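Local coordinates for putative flavoprotein decarboxylase (Streptomyces olivoviridis, PDB 6JLS) that binds FMN and acts as a cysteine decarboxylase in the biosynthesis of thioviridamide, at residues K108-I113 and R146-A151. Residues are numbered along the deposited sequence; the frame is centred on the assembly and turned at random.
Sequences KLANGI and RRNLDA
A110 and N148 bring the end of helix 103-110 against helix 143-154. The methyl of A110 points at the second helix and packs on N148. A110 CB lies 3.6 Å from N148 CB and 3.5 Å from N148 O. One turn on, the methyl of A151 faces back. A151 CB is 4.0 Å from A110 CB and 3.7 Å from A110 O. L152 also touches A110 and extends this apolar patch.

The polar part joins two side-chain amides. N111 ND2 gives a weak, bent hydrogen bond to N148 OD1, 3.3 Å long and 136° at the hydrogen. The two amide planes stand nearly perpendicular. In N148, chi1 of -73° sets CG anti to the carbonyl carbon and carries the amide toward helix 103-110; chi2 of -22° then turns OD1 to N111. Both groups have stronger partners outside the contact. N111 ND2 also bonds to G107 O. N148 ND2 bonds to N111 O of a neighbouring subunit, and N111 O accepts the same bond from N148 ND2 of another neighbouring subunit. The N148 amide thus joins the helix end of its own chain through OD1 and a neighbouring subunit through ND2.

I113 N bonds to K108 O and G112 N to L109 O, with G112 at positive phi. This is a Schellman motif, here ending a helix whose first turn carries the FMN-binding residues A103 and T105, beside a subunit interface.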
# COMPACT_ATOMS: atom_id res chain seq x y z
N LYS A 108 -1.03 30.29 14.93
CA LYS A 108 -1.18 30.43 13.48
C LYS A 108 -2.14 31.57 13.15
O LYS A 108 -1.84 32.42 12.30
CB LYS A 108 -1.69 29.13 12.87
CG LYS A 108 -0.73 27.95 12.91
CD LYS A 108 -1.35 26.74 12.21
CE LYS A 108 -0.48 25.49 12.39
NZ LYS A 108 -1.03 24.26 11.75
N LEU A 109 -3.30 31.61 13.81
CA LEU A 109 -4.25 32.69 13.55
C LEU A 109 -3.62 34.03 13.87
O LEU A 109 -3.70 34.97 13.07
CB LEU A 109 -5.52 32.50 14.37
CG LEU A 109 -6.32 31.22 14.10
CD1 LEU A 109 -7.45 31.02 15.13
CD2 LEU A 109 -6.88 31.24 12.68
N ALA A 110 -2.96 34.12 15.03
CA ALA A 110 -2.34 35.35 15.46
C ALA A 110 -1.34 35.88 14.45
O ALA A 110 -1.08 37.08 14.41
CB ALA A 110 -1.64 35.14 16.80
N ASN A 111 -0.77 35.00 13.62
CA ASN A 111 0.26 35.41 12.67
C ASN A 111 -0.18 35.26 11.22
O ASN A 111 0.66 35.31 10.32
CB ASN A 111 1.56 34.64 12.93
CG ASN A 111 2.21 35.03 14.25
OD1 ASN A 111 2.90 36.05 14.34
ND2 ASN A 111 1.96 34.24 15.28
N GLY A 112 -1.48 35.08 10.98
CA GLY A 112 -2.03 35.00 9.64
C GLY A 112 -1.58 33.81 8.81
O GLY A 112 -1.53 33.92 7.58
N ILE A 113 -1.26 32.67 9.44
CA ILE A 113 -0.81 31.48 8.72
C ILE A 113 -1.95 30.46 8.71
O ILE A 113 -2.01 29.55 9.54
CB ILE A 113 0.47 30.91 9.32
CG1 ILE A 113 1.56 31.98 9.37
CG2 ILE A 113 0.94 29.67 8.54
CD1 ILE A 113 2.74 31.60 10.22
N ARG A 146 1.16 35.09 25.10
CA ARG A 146 0.53 36.35 25.48
C ARG A 146 0.40 37.28 24.28
O ARG A 146 -0.66 37.88 24.05
CB ARG A 146 1.32 37.05 26.58
CG ARG A 146 1.48 36.32 27.89
CD ARG A 146 2.01 37.32 28.96
NE ARG A 146 3.47 37.46 29.04
CZ ARG A 146 4.20 38.39 28.41
NH1 ARG A 146 3.64 39.29 27.61
NH2 ARG A 146 5.52 38.41 28.58
N ARG A 147 1.49 37.43 23.53
CA ARG A 147 1.45 38.31 22.36
C ARG A 147 0.48 37.78 21.30
O ARG A 147 -0.19 38.57 20.64
CB ARG A 147 2.85 38.47 21.76
CG ARG A 147 3.81 39.29 22.61
CD ARG A 147 5.02 39.75 21.79
NE ARG A 147 5.63 38.63 21.08
CZ ARG A 147 6.55 37.83 21.62
NH1 ARG A 147 6.94 38.04 22.86
NH2 ARG A 147 7.05 36.81 20.92
N ASN A 148 0.41 36.47 21.13
CA ASN A 148 -0.54 35.93 20.17
C ASN A 148 -1.97 36.28 20.57
O ASN A 148 -2.79 36.66 19.72
CB ASN A 148 -0.36 34.42 20.05
CG ASN A 148 0.90 34.04 19.30
OD1 ASN A 148 1.44 34.84 18.53
ND2 ASN A 148 1.37 32.82 19.50
N LEU A 149 -2.30 36.17 21.86
CA LEU A 149 -3.62 36.57 22.33
C LEU A 149 -3.86 38.07 22.11
O LEU A 149 -4.96 38.48 21.71
CB LEU A 149 -3.77 36.21 23.81
CG LEU A 149 -3.51 34.74 24.19
CD1 LEU A 149 -3.73 34.53 25.68
CD2 LEU A 149 -4.38 33.77 23.39
N ASP A 150 -2.83 38.89 22.33
CA ASP A 150 -2.93 40.30 21.97
C ASP A 150 -3.28 40.47 20.49
O ASP A 150 -4.18 41.23 20.14
CB ASP A 150 -1.61 41.04 22.26
CG ASP A 150 -1.29 41.12 23.74
OD1 ASP A 150 -2.19 40.87 24.58
OD2 ASP A 150 -0.12 41.44 24.06
N ALA A 151 -2.57 39.75 19.62
CA ALA A 151 -2.85 39.87 18.19
C ALA A 151 -4.26 39.37 17.86
O ALA A 151 -4.97 39.98 17.05
CB ALA A 151 -1.78 39.10 17.38